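Local coordinates for protein cystalysin (Treponema denticola, PDB 1C7N) that belongs to the class I and II aminotransferase family of PLP-dependent enzymes and carries pyridoxal-5'-phosphate in a pocket of each chain, at residues M1-F5 with P47-E51; E32-L36 with I379-R385; R82-D86 with H216-S221. Residue numbers count along the deposited sequence, not the author numbering.

Interaction 1 (M1-F5 with P47-E51); sequences MIYDF and PELIE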
loop_
_atom_site.group_PDB
_atom_site.type_symbol
_atom_site.label_atom_id
_atom_site.label_comp_id
_atom_site.label_asym_id
_atom_site.label_seq_id
_atom_site.Cartn_x
_atom_site.Cartn_y
_atom_site.Cartn_z
ATOM N N MET A 1 3.727 -15.878 27.634
ATOM C CA MET A 1 3.904 -16.487 26.287
ATOM C C MET A 1 5.302 -17.082 26.147
ATOM O O MET A 1 6.268 -16.545 26.686
ATOM C CB MET A 1 3.702 -15.422 25.207
ATOM C CG MET A 1 3.548 -15.975 23.802
ATOM S SD MET A 1 2.021 -16.913 23.619
ATOM C CE MET A 1 0.851 -15.599 23.284
ATOM N N ILE A 2 5.410 -18.198 25.433
ATOM C CA ILE A 2 6.711 -18.815 25.215
ATOM C C ILE A 2 7.108 -18.449 23.792
ATOM O O ILE A 2 6.302 -18.565 22.876
ATOM C CB ILE A 2 6.645 -20.347 25.377
ATOM C CG1 ILE A 2 6.173 -20.693 26.795
ATOM C CG2 ILE A 2 8.019 -20.954 25.132
ATOM C CD1 ILE A 2 6.117 -22.170 27.077
ATOM N N TYR A 3 8.343 -17.998 23.609
ATOM C CA TYR A 3 8.805 -17.579 22.291
ATOM C C TYR A 3 9.769 -18.559 21.634
ATOM O O TYR A 3 10.486 -19.292 22.316
ATOM C CB TYR A 3 9.439 -16.190 22.402
ATOM C CG TYR A 3 8.505 -15.177 23.032
ATOM C CD1 TYR A 3 8.859 -14.505 24.200
ATOM C CD2 TYR A 3 7.241 -14.930 22.482
ATOM C CE1 TYR A 3 7.974 -13.611 24.812
ATOM C CE2 TYR A 3 6.355 -14.044 23.083
ATOM C CZ TYR A 3 6.723 -13.390 24.248
ATOM O OH TYR A 3 5.828 -12.540 24.858
ATOM N N ASP A 4 9.787 -18.557 20.303
ATOM C CA ASP A 4 10.639 -19.465 19.546
ATOM C C ASP A 4 11.615 -18.755 18.611
ATOM O O ASP A 4 11.206 -18.152 17.619
ATOM C CB ASP A 4 9.761 -20.423 18.734
ATOM C CG ASP A 4 10.567 -21.423 17.916
ATOM O OD1 ASP A 4 11.802 -21.269 17.791
ATOM O OD2 ASP A 4 9.951 -22.364 17.383
ATOM N N PHE A 5 12.904 -18.826 18.932
ATOM C CA PHE A 5 13.941 -18.220 18.096
ATOM C C PHE A 5 14.935 -19.314 17.729
ATOM O O PHE A 5 16.068 -19.039 17.319
ATOM C CB PHE A 5 14.680 -17.104 18.844
ATOM C CG PHE A 5 13.799 -15.959 19.265
ATOM C CD1 PHE A 5 13.288 -15.894 20.561
ATOM C CD2 PHE A 5 13.491 -14.939 18.372
ATOM C CE1 PHE A 5 12.485 -14.828 20.958
ATOM C CE2 PHE A 5 12.687 -13.868 18.761
ATOM C CZ PHE A 5 12.184 -13.814 20.058
ATOM N N PRO A 47 4.001 -14.466 18.730
ATOM C CA PRO A 47 2.762 -15.230 18.918
ATOM C C PRO A 47 1.554 -14.321 19.180
ATOM O O PRO A 47 0.466 -14.555 18.654
ATOM C CB PRO A 47 3.086 -16.128 20.110
ATOM C CG PRO A 47 4.576 -16.318 19.997
ATOM C CD PRO A 47 5.054 -14.931 19.648
ATOM N N GLU A 48 1.750 -13.286 19.991
ATOM C CA GLU A 48 0.670 -12.354 20.303
ATOM C C GLU A 48 0.122 -11.703 19.035
ATOM O O GLU A 48 -1.091 -11.521 18.897
ATOM C CB GLU A 48 1.150 -11.260 21.265
ATOM C CG GLU A 48 1.533 -11.750 22.661
ATOM C CD GLU A 48 2.991 -12.180 22.770
ATOM O OE1 GLU A 48 3.439 -12.457 23.901
ATOM O OE2 GLU A 48 3.687 -12.239 21.733
ATOM N N LEU A 49 1.014 -11.346 18.113
ATOM C CA LEU A 49 0.588 -10.726 16.861
ATOM C C LEU A 49 -0.262 -11.697 16.055
ATOM O O LEU A 49 -1.366 -11.356 15.624
ATOM C CB LEU A 49 1.797 -10.290 16.018
ATOM C CG LEU A 49 1.445 -9.713 14.639
ATOM C CD1 LEU A 49 0.527 -8.521 14.805
ATOM C CD2 LEU A 49 2.713 -9.298 13.894
ATOM N N ILE A 50 0.250 -12.911 15.857
ATOM C CA ILE A 50 -0.476 -13.917 15.094
ATOM C C ILE A 50 -1.835 -14.204 15.735
ATOM O O ILE A 50 -2.859 -14.182 15.057
ATOM C CB ILE A 50 0.340 -15.223 14.990
ATOM C CG1 ILE A 50 1.663 -14.956 14.264
ATOM C CG2 ILE A 50 -0.437 -16.265 14.214
ATOM C CD1 ILE A 50 1.491 -14.530 12.818
ATOM N N GLU A 51 -1.848 -14.471 17.036
ATOM C CA GLU A 51 -3.101 -14.740 17.734
ATOM C C GLU A 51 -3.989 -13.496 17.688
ATOM O O GLU A 51 -5.208 -13.593 17.554
ATOM C CB GLU A 51 -2.824 -15.157 19.187
ATOM C CG GLU A 51 -1.988 -16.426 19.287
ATOM C CD GLU A 51 -1.790 -16.920 20.709
ATOM O OE1 GLU A 51 -1.099 -17.949 20.875
ATOM O OE2 GLU A 51 -2.319 -16.291 21.653
#
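M1 begins the chain with its CA-to-CB bond directed at helix 47-59. Its CG lies 3.7 Å from P47 CB, an apolar contact, while its CB is 3.3 Å from E48 OE1. With chi1 t and both chi2 and chi3 p, the thioether runs on along the first turn of the helix, and M1 CE comes to 3.6 Å from E51 OE2. The CA-to-CB bond of I2 points away, and I2 contributes chiefly backbone: its O is 4.0 Å from P47 CG. Y3 makes the one direct hydrogen bond of the contact, donated from Y3 OH to E48 OE1 at 2.6 Å. Its ring edge also meets the proline, with Y3 CD2 3.6 Å from P47 CD; the CA atoms of Y3 and P47, 7.3 Å apart, are the closest CA pair across the segments. Beyond this point the segment leaves the helix. The D4 carboxylate hydrogen-bonds to T6 N and T7 OG1, and F5 packs its ring against F43 and W291.

P47 stands in the first turn of the helix, where its missing amide hydrogen costs no bond, while its O accepts from E51 N at 2.8 Å. With 251 Å² buried in total and no touching residue fully buried, this is a surface contact: an extended N-terminal arm laid over the start of a helix whose L49 and I50 pack on the second subunit, within the PLP-dependent aminotransferase fold.

Interaction 2 (E32-L36 with I379-R385); sequences EVVPL and IQESLER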
loop_
_atom_site.group_PDB
_atom_site.type_symbol
_atom_site.label_atom_id
_atom_site.label_comp_id
_atom_site.label_asym_id
_atom_site.label_seq_id
_atom_site.Cartn_x
_atom_site.Cartn_y
_atom_site.Cartn_z
ATOM N N GLU A 32 19.532 -27.080 2.606
ATOM C CA GLU A 32 19.794 -26.712 3.993
ATOM C C GLU A 32 20.203 -25.246 4.147
ATOM O O GLU A 32 20.277 -24.724 5.264
ATOM C CB GLU A 32 20.902 -27.600 4.569
ATOM C CG GLU A 32 22.329 -27.148 4.213
ATOM C CD GLU A 32 22.746 -27.471 2.783
ATOM O OE1 GLU A 32 21.869 -27.738 1.935
ATOM O OE2 GLU A 32 23.967 -27.443 2.508
ATOM N N VAL A 33 20.462 -24.584 3.024
ATOM C CA VAL A 33 20.890 -23.190 3.034
ATOM C C VAL A 33 19.793 -22.177 3.344
ATOM O O VAL A 33 18.662 -22.301 2.875
ATOM C CB VAL A 33 21.544 -22.815 1.683
ATOM C CG1 VAL A 33 21.963 -21.339 1.683
ATOM C CG2 VAL A 33 22.753 -23.707 1.438
ATOM N N VAL A 34 20.146 -21.175 4.144
ATOM C CA VAL A 34 19.238 -20.092 4.522
ATOM C C VAL A 34 19.936 -18.778 4.164
ATOM O O VAL A 34 21.073 -18.539 4.581
ATOM C CB VAL A 34 18.951 -20.076 6.044
ATOM C CG1 VAL A 34 18.199 -18.809 6.414
ATOM C CG2 VAL A 34 18.150 -21.305 6.452
ATOM N N PRO A 35 19.266 -17.906 3.392
ATOM C CA PRO A 35 19.869 -16.626 3.006
ATOM C C PRO A 35 19.983 -15.666 4.196
ATOM O O PRO A 35 19.104 -15.632 5.060
ATOM C CB PRO A 35 18.924 -16.124 1.918
ATOM C CG PRO A 35 17.584 -16.638 2.382
ATOM C CD PRO A 35 17.905 -18.047 2.836
ATOM N N LEU A 36 21.073 -14.900 4.249
ATOM C CA LEU A 36 21.293 -13.944 5.339
ATOM C C LEU A 36 21.480 -12.565 4.714
ATOM O O LEU A 36 22.340 -11.782 5.129
ATOM C CB LEU A 36 22.542 -14.337 6.141
ATOM C CG LEU A 36 22.593 -15.778 6.673
ATOM C CD1 LEU A 36 23.957 -16.055 7.314
ATOM C CD2 LEU A 36 21.463 -16.001 7.682
ATOM N N ILE A 379 23.036 -19.556 12.055
ATOM C CA ILE A 379 24.197 -18.700 11.829
ATOM C C ILE A 379 25.460 -19.572 11.851
ATOM O O ILE A 379 26.374 -19.385 11.043
ATOM C CB ILE A 379 24.315 -17.603 12.924
ATOM C CG1 ILE A 379 23.078 -16.696 12.909
ATOM C CG2 ILE A 379 25.573 -16.763 12.692
ATOM C CD1 ILE A 379 22.877 -15.924 11.622
ATOM N N GLN A 380 25.498 -20.529 12.774
ATOM C CA GLN A 380 26.638 -21.438 12.918
ATOM C C GLN A 380 26.806 -22.333 11.692
ATOM O O GLN A 380 27.926 -22.567 11.231
ATOM C CB GLN A 380 26.460 -22.301 14.170
ATOM C CG GLN A 380 26.503 -21.512 15.465
ATOM C CD GLN A 380 27.919 -21.275 15.953
ATOM O OE1 GLN A 380 28.820 -20.971 15.165
ATOM N NE2 GLN A 380 28.123 -21.406 17.259
ATOM N N GLU A 381 25.692 -22.840 11.170
ATOM C CA GLU A 381 25.725 -23.692 9.980
ATOM C C GLU A 381 26.347 -22.923 8.825
ATOM O O GLU A 381 27.194 -23.442 8.094
ATOM C CB GLU A 381 24.305 -24.101 9.571
ATOM C CG GLU A 381 23.685 -25.211 10.390
ATOM C CD GLU A 381 22.204 -25.382 10.085
ATOM O OE1 GLU A 381 21.820 -25.237 8.904
ATOM O OE2 GLU A 381 21.426 -25.666 11.023
ATOM N N SER A 382 25.912 -21.676 8.670
ATOM C CA SER A 382 26.387 -20.814 7.601
ATOM C C SER A 382 27.876 -20.507 7.726
ATOM O O SER A 382 28.609 -20.568 6.742
ATOM C CB SER A 382 25.590 -19.509 7.595
ATOM O OG SER A 382 24.197 -19.763 7.488
ATOM N N LEU A 383 28.316 -20.179 8.937
ATOM C CA LEU A 383 29.720 -19.862 9.163
ATOM C C LEU A 383 30.609 -21.063 8.892
ATOM O O LEU A 383 31.728 -20.910 8.411
ATOM C CB LEU A 383 29.931 -19.363 10.597
ATOM C CG LEU A 383 29.212 -18.053 10.934
ATOM C CD1 LEU A 383 29.320 -17.769 12.421
ATOM C CD2 LEU A 383 29.812 -16.916 10.116
ATOM N N GLU A 384 30.120 -22.261 9.195
ATOM C CA GLU A 384 30.916 -23.459 8.952
ATOM C C GLU A 384 31.048 -23.725 7.450
ATOM O O GLU A 384 32.074 -24.232 6.997
ATOM C CB GLU A 384 30.311 -24.669 9.672
ATOM C CG GLU A 384 31.114 -25.966 9.523
ATOM C CD GLU A 384 32.616 -25.775 9.720
ATOM O OE1 GLU A 384 33.017 -24.962 10.577
ATOM O OE2 GLU A 384 33.402 -26.452 9.024
ATOM N N ARG A 385 30.016 -23.391 6.674
ATOM C CA ARG A 385 30.094 -23.566 5.219
ATOM C C ARG A 385 31.157 -22.605 4.702
ATOM O O ARG A 385 31.967 -22.947 3.837
ATOM C CB ARG A 385 28.774 -23.212 4.537
ATOM C CG ARG A 385 27.803 -24.348 4.395
ATOM C CD ARG A 385 26.919 -24.124 3.180
ATOM N NE ARG A 385 26.166 -22.870 3.258
ATOM C CZ ARG A 385 25.213 -22.628 4.154
ATOM N NH1 ARG A 385 24.896 -23.553 5.055
ATOM N NH2 ARG A 385 24.562 -21.471 4.137
HETATM O O HOH W 1 22.622 -24.042 6.405
HETATM O O HOH W 2 22.558 -21.134 5.773
#
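R385 lays its guanidinium against V33, whose CG2 sits over one face of the group; the closest pair is V33 CG1 to R385 NH2 at 3.6 Å. R385 has the largest area covered across the contact, 69 Å² of its surface, although its NE and NH2 are also bonded to the carbonyl oxygens of A350 and Q351. The closest CA pair between helix 376-393 and segment 32-36 is V33 and S382, with 7.5 Å between their CA atoms.

No direct hydrogen bond joins the segments; two waters do the bridging. Water 1 donates to E32 O at 2.7 Å and to E381 OE1 at 2.9 Å, and accepts from R385 NH1 at 2.7 Å. Water 2 accepts from V34 N at 2.9 Å and from R385 NH2 at 2.6 Å, and donates to S382 OG at 2.7 Å, an oxygen also bonded to V378 O one turn back. K8 joins the first site, forming a salt bridge to E381 and a hydrogen bond to E32 O.

Further along, L36 CD2 makes an apolar contact with I379 CD1 at 4.2 Å; L36 CD1 also lies 3.7 Å from the hydroxyl oxygen S382 OG. L36 is backbone-bonded to F353 and N371, which ties the segment to the three-stranded sheet through strand 367-371. The chemistry thus divides along the interface, with a hydrated polar part around R385 and a more apolar part around L36: E32 O and V34 N reach helix side chains through water.

Interaction 3 (R82-D86 with H216-S221); sequences RHQWD and HTVFQS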
loop_
_atom_site.group_PDB
_atom_site.type_symbol
_atom_site.label_atom_id
_atom_site.label_comp_id
_atom_site.label_asym_id
_atom_site.label_seq_id
_atom_site.Cartn_x
_atom_site.Cartn_y
_atom_site.Cartn_z
ATOM N N ARG A 82 9.074 4.393 24.946
ATOM C CA ARG A 82 10.284 3.828 24.366
ATOM C C ARG A 82 11.376 4.811 23.966
ATOM O O ARG A 82 12.554 4.453 23.955
ATOM C CB ARG A 82 9.915 2.977 23.150
ATOM C CG ARG A 82 9.247 1.667 23.499
ATOM C CD ARG A 82 10.286 0.610 23.831
ATOM N NE ARG A 82 9.681 -0.619 24.332
ATOM C CZ ARG A 82 10.285 -1.804 24.334
ATOM N NH1 ARG A 82 11.517 -1.924 23.855
ATOM N NH2 ARG A 82 9.654 -2.867 24.817
ATOM N N HIS A 83 11.002 6.044 23.638
ATOM C CA HIS A 83 12.002 7.012 23.212
ATOM C C HIS A 83 11.976 8.403 23.847
ATOM O O HIS A 83 12.623 9.317 23.338
ATOM C CB HIS A 83 11.946 7.150 21.685
ATOM C CG HIS A 83 12.202 5.867 20.955
ATOM N ND1 HIS A 83 11.191 5.017 20.560
ATOM C CD2 HIS A 83 13.359 5.274 20.579
ATOM C CE1 HIS A 83 11.715 3.956 19.970
ATOM N NE2 HIS A 83 13.028 4.089 19.969
ATOM N N GLN A 84 11.259 8.569 24.955
ATOM C CA GLN A 84 11.186 9.880 25.620
ATOM C C GLN A 84 10.866 10.932 24.567
ATOM O O GLN A 84 11.397 12.043 24.604
ATOM C CB GLN A 84 12.529 10.254 26.251
ATOM C CG GLN A 84 13.180 9.190 27.093
ATOM C CD GLN A 84 14.637 9.511 27.380
ATOM O OE1 GLN A 84 15.442 9.688 26.457
ATOM N NE2 GLN A 84 14.985 9.590 28.661
ATOM N N TRP A 85 10.001 10.573 23.628
ATOM C CA TRP A 85 9.642 11.463 22.540
ATOM C C TRP A 85 8.180 11.870 22.630
ATOM O O TRP A 85 7.285 11.030 22.545
ATOM C CB TRP A 85 9.930 10.750 21.223
ATOM C CG TRP A 85 9.745 11.573 20.000
ATOM C CD1 TRP A 85 9.783 12.937 19.904
ATOM C CD2 TRP A 85 9.560 11.081 18.671
ATOM N NE1 TRP A 85 9.631 13.321 18.593
ATOM C CE2 TRP A 85 9.495 12.199 17.815
ATOM C CE3 TRP A 85 9.445 9.797 18.119
ATOM C CZ2 TRP A 85 9.321 12.073 16.433
ATOM C CZ3 TRP A 85 9.275 9.673 16.745
ATOM C CH2 TRP A 85 9.215 10.803 15.920
ATOM N N ASP A 86 7.949 13.170 22.792
ATOM C CA ASP A 86 6.601 13.715 22.914
ATOM C C ASP A 86 6.033 14.189 21.574
ATOM O O ASP A 86 6.414 15.246 21.068
ATOM C CB ASP A 86 6.612 14.881 23.908
ATOM C CG ASP A 86 5.219 15.352 24.279
ATOM O OD1 ASP A 86 5.114 16.417 24.924
ATOM O OD2 ASP A 86 4.232 14.663 23.939
ATOM N N HIS A 216 19.340 5.052 21.722
ATOM C CA HIS A 216 18.919 5.798 20.545
ATOM C C HIS A 216 18.271 7.115 20.960
ATOM O O HIS A 216 17.532 7.179 21.944
ATOM C CB HIS A 216 17.923 4.988 19.711
ATOM C CG HIS A 216 17.423 5.713 18.496
ATOM N ND1 HIS A 216 16.367 6.598 18.536
ATOM C CD2 HIS A 216 17.868 5.718 17.216
ATOM C CE1 HIS A 216 16.183 7.117 17.335
ATOM N NE2 HIS A 216 17.081 6.599 16.516
ATOM N N THR A 217 18.567 8.162 20.206
ATOM C CA THR A 217 18.002 9.479 20.457
ATOM C C THR A 217 17.232 9.902 19.213
ATOM O O THR A 217 17.818 10.049 18.141
ATOM C CB THR A 217 19.105 10.527 20.715
ATOM O OG1 THR A 217 19.848 10.170 21.888
ATOM C CG2 THR A 217 18.485 11.909 20.902
ATOM N N VAL A 218 15.921 10.073 19.344
ATOM C CA VAL A 218 15.117 10.512 18.209
ATOM C C VAL A 218 15.641 11.903 17.875
ATOM O O VAL A 218 15.575 12.823 18.696
ATOM C CB VAL A 218 13.617 10.584 18.570
ATOM C CG1 VAL A 218 12.844 11.234 17.443
ATOM C CG2 VAL A 218 13.082 9.184 18.831
ATOM N N PHE A 219 16.175 12.046 16.669
ATOM C CA PHE A 219 16.762 13.303 16.229
ATOM C C PHE A 219 15.938 14.564 16.495
ATOM O O PHE A 219 16.437 15.507 17.113
ATOM C CB PHE A 219 17.108 13.212 14.742
ATOM C CG PHE A 219 18.326 14.007 14.348
ATOM C CD1 PHE A 219 18.959 13.762 13.135
ATOM C CD2 PHE A 219 18.841 14.994 15.187
ATOM C CE1 PHE A 219 20.091 14.486 12.759
ATOM C CE2 PHE A 219 19.974 15.726 14.821
ATOM C CZ PHE A 219 20.599 15.471 13.606
ATOM N N GLN A 220 14.685 14.588 16.048
ATOM C CA GLN A 220 13.855 15.776 16.241
ATOM C C GLN A 220 13.389 16.009 17.675
ATOM O O GLN A 220 12.700 16.990 17.954
ATOM C CB GLN A 220 12.637 15.733 15.314
ATOM C CG GLN A 220 11.600 14.681 15.668
ATOM C CD GLN A 220 10.328 14.853 14.860
ATOM O OE1 GLN A 220 10.273 14.507 13.676
ATOM N NE2 GLN A 220 9.301 15.413 15.490
ATOM N N SER A 221 13.770 15.124 18.588
ATOM C CA SER A 221 13.369 15.269 19.986
ATOM C C SER A 221 14.336 16.145 20.782
ATOM O O SER A 221 14.056 16.501 21.925
ATOM C CB SER A 221 13.290 13.896 20.656
ATOM O OG SER A 221 14.589 13.399 20.938
HETATM O O HOH W 3 14.971 9.650 22.107
HETATM O O HOH W 4 10.024 16.298 18.139
#
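In this PLP-dependent aminotransferase fold, the two backbones approach where helix 69-83 gives out: Q84 is the first residue to leave helical angles, with a positive phi (49°/39°), and the chain then extends through W85. Opposite runs the loop after strand 199-203 of the seven-stranded mixed sheet, which becomes a 3-10 turn at 219-221, closed by S221 N to V218 O at 2.9 Å. CA atoms lie 6.9 Å apart for H83 and V218 and 5.9 Å for W85 and S221.

V218 packs against both W85 and H83. Its CG1 makes a CH-pi contact over the six-membered ring of W85, 3.5 Å from the centroid and 12° off the normal; its CG2 is 3.7 Å from H83 CB and also approaches W85 CE3. W85 meets Q220 along its ring edge, with CZ2 3.3 Å from Q220 CD. H83 CD2 is 3.9 Å from H216 ND1, the rings oblique with centroids 5.7 Å apart, and the H216 side chain is about 11 Å from the bound PLP. H83 bonds through NE2 to F207 O and stacks on the F207 ring; Q220 OE1 bonds to T232 on strand 230-234.

Water 3 links H83 O to V218 N. Water 4 accepts from W85 NE1 at 3.0 Å and donates to Q220 O at 2.8 Å.

How the interactions relate
The three contacts are separate sites, and none touch. The centres of interactions 1 and 2 lie about 24 Å apart. The centres of interactions 1 and 3 are about 28 Å apart. Those of interactions 2 and 3, on opposite sides of the chain's centre, are about 36 Å apart. Interactions 1 and 2 alternate along the chain, and both border helix 289-313. Interaction 3 follows interaction 1, and falls wholly within the span from 36 to 379 that interaction 2 bridges. Interaction 1 lays the N-terminal arm on a helix that also packs on the second subunit, interaction 2 ties an early loop to the C-terminal helix, and interaction 3 ties a helix end to the loop after strand 199-203.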